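Local coordinates for Cfl (Pectobacterium brasiliense, PDB 7A9J), which probably activates carboxylic acids such as coronafacic acid with ATP, as a member of the AMP-binding ligase family, for amide formation, at residues S332-T337 with G376-R381; P342-H347 with G416-L421; T213-N218 with P360-E365. The protein carries 1 engineered substitution. All blocks are in the same frame, centred on the assembly; numbering follows the deposited sequence.

Interaction 1. Residues S332-T337 with G376-R381; sequences SSYGQT and GELLIR. With R4Z (6-ethyl-1-oxidanylidene-indene-4-carboxylic acid), chain B.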
loop_
_atom_site.group_PDB
_atom_site.type_symbol
_atom_site.label_atom_id
_atom_site.label_comp_id
_atom_site.label_asym_id
_atom_site.label_seq_id
_atom_site.Cartn_x
_atom_site.Cartn_y
_atom_site.Cartn_z
ATOM N N SER A 332 7.279 1.432 -8.561
ATOM C CA SER A 332 6.700 1.847 -7.295
ATOM C C SER A 332 5.446 2.660 -7.534
ATOM O O SER A 332 5.242 3.258 -8.581
ATOM C CB SER A 332 7.714 2.676 -6.413
ATOM O OG SER A 332 8.165 3.826 -7.124
ATOM N N SER A 333 4.621 2.690 -6.485
ATOM C CA SER A 333 3.392 3.446 -6.505
ATOM C C SER A 333 3.352 4.263 -5.227
ATOM O O SER A 333 3.802 3.811 -4.178
ATOM C CB SER A 333 2.173 2.443 -6.627
ATOM O OG SER A 333 0.963 3.183 -6.726
ATOM N N TYR A 334 2.908 5.488 -5.340
ATOM C CA TYR A 334 2.923 6.403 -4.217
ATOM C C TYR A 334 1.520 6.957 -4.107
ATOM O O TYR A 334 1.014 7.529 -5.064
ATOM C CB TYR A 334 3.935 7.506 -4.485
ATOM C CG TYR A 334 4.020 8.673 -3.511
ATOM C CD1 TYR A 334 3.084 9.710 -3.533
ATOM C CD2 TYR A 334 5.098 8.784 -2.638
ATOM C CE1 TYR A 334 3.240 10.842 -2.685
ATOM C CE2 TYR A 334 5.216 9.874 -1.765
ATOM C CZ TYR A 334 4.299 10.908 -1.818
ATOM O OH TYR A 334 4.454 12.028 -0.962
ATOM N N GLY A 335 0.901 6.804 -2.954
ATOM C CA GLY A 335 -0.468 7.281 -2.853
ATOM C C GLY A 335 -0.957 7.097 -1.440
ATOM O O GLY A 335 -0.265 6.529 -0.579
ATOM N N GLN A 336 -2.164 7.608 -1.205
ATOM C CA GLN A 336 -2.734 7.458 0.128
ATOM C C GLN A 336 -4.248 7.626 0.030
ATOM O O GLN A 336 -4.782 8.188 -0.934
ATOM C CB GLN A 336 -2.150 8.472 1.118
ATOM C CG GLN A 336 -2.418 9.900 0.740
ATOM C CD GLN A 336 -1.634 10.878 1.647
ATOM O OE1 GLN A 336 -0.525 11.288 1.313
ATOM N NE2 GLN A 336 -2.190 11.202 2.809
ATOM N N THR A 337 -4.922 7.171 1.084
ATOM C CA THR A 337 -6.387 7.159 1.080
ATOM C C THR A 337 -6.989 8.544 0.863
ATOM O O THR A 337 -7.959 8.684 0.126
ATOM C CB THR A 337 -6.844 6.551 2.410
ATOM O OG1 THR A 337 -6.264 5.232 2.465
ATOM C CG2 THR A 337 -8.377 6.397 2.440
ATOM N N GLY A 376 11.427 21.513 -2.966
ATOM C CA GLY A 376 10.461 21.972 -1.983
ATOM C C GLY A 376 9.472 20.884 -1.642
ATOM O O GLY A 376 9.515 19.783 -2.190
ATOM N N GLU A 377 8.575 21.206 -0.714
ATOM C CA GLU A 377 7.540 20.238 -0.344
ATOM C C GLU A 377 6.583 19.919 -1.493
ATOM O O GLU A 377 6.064 20.818 -2.158
ATOM C CB GLU A 377 6.743 20.749 0.867
ATOM C CG GLU A 377 5.748 19.675 1.314
ATOM C CD GLU A 377 4.992 20.012 2.598
ATOM O OE1 GLU A 377 5.031 21.190 3.041
ATOM O OE2 GLU A 377 4.349 19.079 3.139
ATOM N N LEU A 378 6.339 18.627 -1.699
ATOM C CA LEU A 378 5.391 18.138 -2.694
ATOM C C LEU A 378 3.971 18.292 -2.162
ATOM O O LEU A 378 3.643 17.752 -1.094
ATOM C CB LEU A 378 5.663 16.677 -3.016
ATOM C CG LEU A 378 4.665 15.981 -3.888
ATOM C CD1 LEU A 378 4.615 16.705 -5.213
ATOM C CD2 LEU A 378 5.136 14.515 -4.014
ATOM N N LEU A 379 3.157 19.038 -2.906
ATOM C CA LEU A 379 1.724 19.182 -2.691
ATOM C C LEU A 379 0.972 18.528 -3.844
ATOM O O LEU A 379 1.391 18.618 -4.999
ATOM C CB LEU A 379 1.343 20.666 -2.614
ATOM C CG LEU A 379 2.192 21.600 -1.746
ATOM C CD1 LEU A 379 1.592 22.994 -1.669
ATOM C CD2 LEU A 379 2.293 20.985 -0.400
ATOM N N ILE A 380 -0.151 17.872 -3.552
ATOM C CA ILE A 380 -0.810 17.056 -4.571
ATOM C C ILE A 380 -2.307 17.323 -4.548
ATOM O O ILE A 380 -2.918 17.391 -3.478
ATOM C CB ILE A 380 -0.549 15.540 -4.399
ATOM C CG1 ILE A 380 0.959 15.251 -4.450
ATOM C CG2 ILE A 380 -1.304 14.719 -5.522
ATOM C CD1 ILE A 380 1.275 13.881 -3.914
ATOM N N ARG A 381 -2.896 17.461 -5.734
ATOM C CA ARG A 381 -4.335 17.377 -5.890
ATOM C C ARG A 381 -4.673 16.206 -6.823
ATOM O O ARG A 381 -4.076 16.065 -7.898
ATOM C CB ARG A 381 -4.885 18.706 -6.421
ATOM C CG ARG A 381 -6.389 18.831 -6.327
ATOM C CD ARG A 381 -6.728 20.351 -6.227
ATOM N NE ARG A 381 -6.255 21.066 -7.409
ATOM C CZ ARG A 381 -6.227 22.391 -7.530
ATOM N NH1 ARG A 381 -6.650 23.153 -6.533
ATOM N NH2 ARG A 381 -5.778 22.949 -8.656
HETATM C C13 R4Z B . -4.839 4.756 -1.446
HETATM C C15 R4Z B . -2.590 4.173 -2.465
HETATM C C02 R4Z B . -0.274 3.419 -3.373
HETATM C C03 R4Z B . 0.862 2.725 -2.958
HETATM C C04 R4Z B . 0.626 2.430 -1.476
HETATM C C05 R4Z B . -1.335 3.588 -2.420
HETATM C C06 R4Z B . -0.877 2.983 -1.223
HETATM C C07 R4Z B . -1.725 2.975 -0.122
HETATM C C08 R4Z B . -1.252 2.323 1.188
HETATM C C11 R4Z B . -3.001 3.531 -0.194
HETATM C C12 R4Z B . -3.457 4.140 -1.371
HETATM C C14 R4Z B . -5.923 3.654 -1.626
HETATM O O01 R4Z B . -0.356 3.860 -4.490
HETATM O O09 R4Z B . -2.127 2.074 2.060
HETATM O O10 R4Z B . -0.030 2.051 1.418
#

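Interaction 2. Residues P342-H347 with G416-L421; sequences PVIYHH and GNLIFL. Engineered in segment 416-421: Gly416 (natural residue Arg). With R4Z (6-ethyl-1-oxidanylidene-indene-4-carboxylic acid), chain B.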
loop_
_atom_site.group_PDB
_atom_site.type_symbol
_atom_site.label_atom_id
_atom_site.label_comp_id
_atom_site.label_asym_id
_atom_site.label_seq_id
_atom_site.Cartn_x
_atom_site.Cartn_y
_atom_site.Cartn_z
ATOM N N PRO A 342 -3.617 5.741 -5.794
ATOM C CA PRO A 342 -2.259 6.042 -6.282
ATOM C C PRO A 342 -2.266 7.358 -7.062
ATOM O O PRO A 342 -3.134 7.609 -7.919
ATOM C CB PRO A 342 -1.950 4.874 -7.242
ATOM C CG PRO A 342 -2.998 3.805 -6.845
ATOM C CD PRO A 342 -4.237 4.626 -6.535
ATOM N N VAL A 343 -1.224 8.172 -6.843
ATOM C CA VAL A 343 -1.146 9.404 -7.625
ATOM C C VAL A 343 0.158 9.570 -8.377
ATOM O O VAL A 343 0.217 10.374 -9.300
ATOM C CB VAL A 343 -1.372 10.643 -6.720
ATOM C CG1 VAL A 343 -2.866 10.621 -6.256
ATOM C CG2 VAL A 343 -0.407 10.662 -5.509
ATOM N N ILE A 344 1.227 8.925 -7.951
ATOM C CA ILE A 344 2.522 9.057 -8.599
ATOM C C ILE A 344 3.058 7.646 -8.803
ATOM O O ILE A 344 2.982 6.809 -7.901
ATOM C CB ILE A 344 3.485 9.931 -7.755
ATOM C CG1 ILE A 344 2.990 11.368 -7.754
ATOM C CG2 ILE A 344 4.888 9.870 -8.370
ATOM C CD1 ILE A 344 3.613 12.280 -6.605
ATOM N N TYR A 345 3.560 7.387 -9.992
ATOM C CA TYR A 345 3.922 6.046 -10.382
ATOM C C TYR A 345 5.295 6.036 -11.013
ATOM O O TYR A 345 5.567 6.834 -11.911
ATOM C CB TYR A 345 2.853 5.555 -11.339
ATOM C CG TYR A 345 3.140 4.275 -12.090
ATOM C CD1 TYR A 345 3.572 3.140 -11.437
ATOM C CD2 TYR A 345 2.945 4.227 -13.469
ATOM C CE1 TYR A 345 3.830 1.934 -12.138
ATOM C CE2 TYR A 345 3.207 3.048 -14.199
ATOM C CZ TYR A 345 3.646 1.904 -13.514
ATOM O OH TYR A 345 3.868 0.749 -14.239
ATOM N N HIS A 346 6.155 5.127 -10.539
ATOM C CA HIS A 346 7.482 4.997 -11.091
ATOM C C HIS A 346 7.544 3.680 -11.846
ATOM O O HIS A 346 7.615 2.613 -11.236
ATOM C CB HIS A 346 8.549 5.070 -9.994
ATOM C CG HIS A 346 9.866 5.467 -10.536
ATOM N ND1 HIS A 346 10.253 5.148 -11.821
ATOM C CD2 HIS A 346 10.868 6.226 -10.007
ATOM C CE1 HIS A 346 11.443 5.697 -12.061
ATOM N NE2 HIS A 346 11.820 6.375 -10.988
ATOM N N HIS A 347 7.451 3.745 -13.170
ATOM C CA HIS A 347 7.393 2.494 -13.919
ATOM C C HIS A 347 8.772 1.871 -14.110
ATOM O O HIS A 347 8.865 0.805 -14.666
ATOM C CB HIS A 347 6.733 2.765 -15.280
ATOM C CG HIS A 347 7.463 3.778 -16.074
ATOM N ND1 HIS A 347 7.232 5.128 -15.919
ATOM C CD2 HIS A 347 8.434 3.652 -17.008
ATOM C CE1 HIS A 347 8.030 5.803 -16.743
ATOM N NE2 HIS A 347 8.782 4.937 -17.402
ATOM N N GLY A 416 9.576 15.565 -16.048
ATOM C CA GLY A 416 8.489 15.326 -15.113
ATOM C C GLY A 416 8.799 14.448 -13.925
ATOM O O GLY A 416 7.972 14.353 -13.008
ATOM N N ASN A 417 9.908 13.714 -13.951
ATOM C CA ASN A 417 10.214 12.796 -12.862
ATOM C C ASN A 417 10.452 13.572 -11.555
ATOM O O ASN A 417 11.075 14.623 -11.558
ATOM C CB ASN A 417 11.461 11.973 -13.208
ATOM C CG ASN A 417 11.733 10.877 -12.201
ATOM O OD1 ASN A 417 10.844 10.428 -11.497
ATOM N ND2 ASN A 417 13.001 10.459 -12.115
ATOM N N LEU A 418 9.871 13.044 -10.455
ATOM C CA LEU A 418 10.021 13.691 -9.140
ATOM C C LEU A 418 11.186 13.028 -8.439
ATOM O O LEU A 418 11.118 11.899 -7.976
ATOM C CB LEU A 418 8.727 13.551 -8.346
ATOM C CG LEU A 418 7.658 14.360 -9.109
ATOM C CD1 LEU A 418 6.334 13.996 -8.463
ATOM C CD2 LEU A 418 7.911 15.918 -8.920
ATOM N N ILE A 419 12.302 13.728 -8.417
ATOM C CA ILE A 419 13.414 13.320 -7.577
ATOM C C ILE A 419 13.029 13.435 -6.115
ATOM O O ILE A 419 12.466 14.447 -5.668
ATOM C CB ILE A 419 14.631 14.204 -7.917
ATOM C CG1 ILE A 419 15.102 13.984 -9.331
ATOM C CG2 ILE A 419 15.717 13.937 -6.928
ATOM C CD1 ILE A 419 15.224 12.538 -9.859
ATOM N N PHE A 420 13.396 12.451 -5.331
ATOM C CA PHE A 420 12.951 12.385 -3.950
ATOM C C PHE A 420 14.075 12.830 -3.032
ATOM O O PHE A 420 15.180 12.284 -3.078
ATOM C CB PHE A 420 12.469 10.967 -3.598
ATOM C CG PHE A 420 11.854 10.870 -2.244
ATOM C CD1 PHE A 420 10.534 11.267 -2.065
ATOM C CD2 PHE A 420 12.525 10.261 -1.209
ATOM C CE1 PHE A 420 9.941 11.136 -0.826
ATOM C CE2 PHE A 420 11.924 10.129 0.045
ATOM C CZ PHE A 420 10.659 10.588 0.228
ATOM N N LEU A 421 13.791 13.847 -2.234
ATOM C CA LEU A 421 14.813 14.426 -1.377
ATOM C C LEU A 421 14.564 14.087 0.079
ATOM O O LEU A 421 15.242 14.640 0.986
ATOM C CB LEU A 421 14.878 15.953 -1.574
ATOM C CG LEU A 421 15.164 16.268 -3.037
ATOM C CD1 LEU A 421 15.164 17.749 -3.248
ATOM C CD2 LEU A 421 16.535 15.717 -3.350
HETATM C C13 R4Z B . -4.839 4.756 -1.446
HETATM C C15 R4Z B . -2.590 4.173 -2.465
HETATM C C02 R4Z B . -0.274 3.419 -3.373
HETATM C C03 R4Z B . 0.862 2.725 -2.958
HETATM C C04 R4Z B . 0.626 2.430 -1.476
HETATM C C05 R4Z B . -1.335 3.588 -2.420
HETATM C C06 R4Z B . -0.877 2.983 -1.223
HETATM C C07 R4Z B . -1.725 2.975 -0.122
HETATM C C08 R4Z B . -1.252 2.323 1.188
HETATM C C11 R4Z B . -3.001 3.531 -0.194
HETATM C C12 R4Z B . -3.457 4.140 -1.371
HETATM C C14 R4Z B . -5.923 3.654 -1.626
HETATM O O01 R4Z B . -0.356 3.860 -4.490
HETATM O O09 R4Z B . -2.127 2.074 2.060
HETATM O O10 R4Z B . -0.030 2.051 1.418
#

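Interaction 3. Residues T213-N218 with P360-E365; sequences TKVTIN and PLPGVE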
loop_
_atom_site.group_PDB
_atom_site.type_symbol
_atom_site.label_atom_id
_atom_site.label_comp_id
_atom_site.label_asym_id
_atom_site.label_seq_id
_atom_site.Cartn_x
_atom_site.Cartn_y
_atom_site.Cartn_z
ATOM N N THR A 213 -5.547 3.589 -10.556
ATOM C CA THR A 213 -4.853 2.336 -10.282
ATOM C C THR A 213 -4.626 1.528 -11.562
ATOM O O THR A 213 -3.597 0.859 -11.694
ATOM C CB THR A 213 -5.685 1.514 -9.259
ATOM O OG1 THR A 213 -5.911 2.388 -8.115
ATOM C CG2 THR A 213 -4.886 0.292 -8.824
ATOM N N LYS A 214 -5.609 1.528 -12.468
ATOM C CA LYS A 214 -5.473 0.790 -13.731
ATOM C C LYS A 214 -4.183 1.127 -14.456
ATOM O O LYS A 214 -3.534 0.214 -14.982
ATOM C CB LYS A 214 -6.639 1.083 -14.686
ATOM C CG LYS A 214 -7.876 0.276 -14.306
ATOM C CD LYS A 214 -9.114 0.784 -15.133
ATOM C CE LYS A 214 -8.970 0.751 -16.616
ATOM N NZ LYS A 214 -10.353 1.043 -17.220
ATOM N N VAL A 215 -3.776 2.421 -14.446
ATOM C CA VAL A 215 -2.537 2.892 -15.122
ATOM C C VAL A 215 -1.286 2.263 -14.511
ATOM O O VAL A 215 -0.233 2.239 -15.151
ATOM C CB VAL A 215 -2.445 4.482 -15.062
ATOM C CG1 VAL A 215 -1.175 5.024 -15.777
ATOM C CG2 VAL A 215 -3.687 5.041 -15.710
ATOM N N THR A 216 -1.363 1.794 -13.266
ATOM C CA THR A 216 -0.216 1.221 -12.581
ATOM C C THR A 216 -0.144 -0.294 -12.675
ATOM O O THR A 216 0.850 -0.874 -12.194
ATOM C CB THR A 216 -0.186 1.602 -11.084
ATOM O OG1 THR A 216 -1.117 0.815 -10.354
ATOM C CG2 THR A 216 -0.477 3.127 -10.875
ATOM N N ILE A 217 -1.090 -0.935 -13.368
ATOM C CA ILE A 217 -1.045 -2.396 -13.435
ATOM C C ILE A 217 -0.711 -2.777 -14.868
ATOM O O ILE A 217 -1.612 -2.804 -15.734
ATOM C CB ILE A 217 -2.374 -3.039 -13.030
ATOM C CG1 ILE A 217 -2.819 -2.554 -11.652
ATOM C CG2 ILE A 217 -2.210 -4.633 -13.103
ATOM C CD1 ILE A 217 -4.141 -3.166 -11.209
ATOM N N ASN A 218 0.542 -3.143 -15.103
ATOM C CA ASN A 218 1.073 -3.288 -16.463
ATOM C C ASN A 218 1.896 -4.566 -16.526
ATOM O O ASN A 218 3.121 -4.540 -16.677
ATOM C CB ASN A 218 1.890 -2.042 -16.866
ATOM C CG ASN A 218 1.096 -0.802 -16.791
ATOM O OD1 ASN A 218 0.154 -0.623 -17.562
ATOM N ND2 ASN A 218 1.486 0.129 -15.882
ATOM N N PRO A 360 3.588 11.965 -11.975
ATOM C CA PRO A 360 2.143 12.055 -11.660
ATOM C C PRO A 360 1.315 11.286 -12.674
ATOM O O PRO A 360 1.544 11.334 -13.886
ATOM C CB PRO A 360 1.843 13.569 -11.751
ATOM C CG PRO A 360 3.225 14.203 -11.354
ATOM C CD PRO A 360 4.230 13.299 -12.075
ATOM N N LEU A 361 0.323 10.586 -12.147
ATOM C CA LEU A 361 -0.622 9.869 -12.966
ATOM C C LEU A 361 -1.552 10.832 -13.691
ATOM O O LEU A 361 -1.606 12.023 -13.379
ATOM C CB LEU A 361 -1.353 8.919 -12.046
ATOM C CG LEU A 361 -0.459 7.728 -11.666
ATOM C CD1 LEU A 361 -1.149 6.909 -10.495
ATOM C CD2 LEU A 361 -0.102 6.824 -12.858
ATOM N N PRO A 362 -2.349 10.335 -14.655
ATOM C CA PRO A 362 -3.228 11.248 -15.413
ATOM C C PRO A 362 -4.221 11.978 -14.518
ATOM O O PRO A 362 -4.804 11.400 -13.600
ATOM C CB PRO A 362 -3.932 10.327 -16.426
ATOM C CG PRO A 362 -2.982 9.163 -16.595
ATOM C CD PRO A 362 -2.376 8.955 -15.208
ATOM N N GLY A 363 -4.316 13.300 -14.748
ATOM C CA GLY A 363 -5.186 14.165 -13.977
ATOM C C GLY A 363 -4.615 14.621 -12.652
ATOM O O GLY A 363 -5.218 15.476 -11.997
ATOM N N VAL A 364 -3.521 14.025 -12.192
ATOM C CA VAL A 364 -2.926 14.426 -10.925
ATOM C C VAL A 364 -2.208 15.765 -11.120
ATOM O O VAL A 364 -1.481 15.967 -12.110
ATOM C CB VAL A 364 -1.966 13.328 -10.416
ATOM C CG1 VAL A 364 -1.193 13.768 -9.158
ATOM C CG2 VAL A 364 -2.758 12.041 -10.091
ATOM N N GLU A 365 -2.473 16.712 -10.220
ATOM C CA GLU A 365 -1.804 18.010 -10.240
ATOM C C GLU A 365 -0.814 18.075 -9.101
ATOM O O GLU A 365 -1.125 17.638 -7.994
ATOM C CB GLU A 365 -2.813 19.153 -10.078
ATOM C CG GLU A 365 -4.061 19.041 -10.983
ATOM C CD GLU A 365 -5.153 19.965 -10.475
ATOM O OE1 GLU A 365 -4.999 21.200 -10.671
ATOM O OE2 GLU A 365 -6.103 19.482 -9.823
#

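Interaction 1. Residues S332-T337 with G376-R381
Tyr334 reaches from strand 331-335 of the AMP-binding enzyme fold to Leu378 and Ile380 on strand 376-381, and the contact across the two segments is purely apolar. Alternate residues of the second strand present the same face, so Leu378 and Ile380 both point at the tyrosine. CD1 of Ile380 meets the ring at its edge, near the ring plane, 3.8 Å from Tyr334 CE1. Leu378 comes from the opposite direction and sets CD2 4.0 Å from Tyr334 OH, oblique to the ring. With CG anti to the backbone N (chi1 173°), the tyrosine ring is carried off its strand toward these two residues. Polar interactions lie outside this apolar patch: the buried phenol OH is hydrogen-bonded to OD1 of Asp408, which fixes the far end of the ring, while the backbone of Tyr334 pairs with Val343 and Ile344 of strand 342-346.

Ser333 to Thr337 of the same segment line the pocket of the bound indene carboxylic acid. Gln336 C lies 3.3 Å from C13 of the ligand's ethyl group. Ser333, next to the tyrosine, turns OG anti to its own N and donates a 2.7 Å hydrogen bond to the ketone oxygen O01.

Interaction 2. Residues P342-H347 with G416-L421
Ile344 extends from strand 342-346 toward Leu418 at the start of strand 418-423, although their CA atoms stand 8.8 Å apart. From its CB, CG2 branches beside the carbonyl carbon, and CG1 takes the position anti to that carbon (chi1 -68°). The chain then runs extended through CG1 (chi2 163°), and its last atom, CD1, makes the closest contact, 3.7 Å from CD1 of Leu418. The two side chains meet at about a right angle, methyl against methyl. Ile344 also packs against Leu378 and Ile380. Ile344 and Val343 together face Tyr334 in a classic beta bulge, where strand 342-346 pairs antiparallel with strand 331-335. On the other side of strand 342-346, strand 356-360 lies between it and strand 418-423, and Leu418 also packs on Ile357 of that intervening strand.

The second approach is looser: His346 NE2 stands 4.2 Å from Asn417 OD1, with the imidazole and amide planes 76° apart. NE2 is instead hydrogen-bonded to Ser356 OG, and OD1 accepts a weak bond from Gly358 N. ND1 of His346 is bonded to the backbone N of Asp348, so both ring nitrogens have partners. At the strand's other end, Pro342 CB lies 3.3 Å from the ligand ketone O01.

Interaction 3. Residues T213-N218 with P360-E365
The carbonyl oxygen of Thr213 is gripped twice by Thr216, which meets Leu361 across the contact: OG1 of Thr216 donates to Thr213 O at 2.8 Å, and Thr216 N donates to the same oxygen at 2.9 Å. The hydroxyl comes in the carbonyl plane, on a lone pair. Its torsion puts OG1 between the backbone N and carbonyl carbon (chi1 78°) and places CG2 anti to the carbonyl carbon, 3.9 Å from Leu361 CD1, where the two side chains cross at about a right angle. Val215, on the same turn, slides past Leu361 in the opposite direction, with CG1 3.6 Å from Leu361 CD2. The valine also meets the ring of Pro362, its CG1 lying 4.1 Å from Pro362 CD.

Each side of the contact is a beta turn. Lys214 to Ile217 forms a type I turn as the chain leaves helix 203-214, and Leu361 to Val364 forms a type II turn linking strands 356-360 and 365-368. In the latter, Gly363 takes the positive phi (82°) expected at its position.

Val215 O accepts a 2.8 Å bond from Asn218 ND2, which approaches from above the carbonyl plane, 37° out of it. The same ND2 is hydrogen-bonded to Tyr345 OH of strand 342-346.

In the fold
Strand 342-346 ties the three contacts together. Interactions 1 and 2, with centres 8 Å apart, share the antiparallel pairing of strands 331-335 and 342-346, including a probable hydrogen bond from Tyr334 N to Ile344 O at 2.9 Å. Interaction 3 joins the other edge of that strand, where Val343 O and Leu361 N make a probable 2.9 Å hydrogen bond; its centre lies 11 Å from that of interaction 2. A salt bridge of 2.8 Å between Arg381 NH2 and Glu365 OE1 connects interactions 1 and 3. Ser333 (interaction 1) and Pro342 (interaction 2) meet at the ligand ketone, Gln336 and Thr337 approach its ethyl group, and the Thr216 side chain lies about 6 Å from the ligand between nearest atoms.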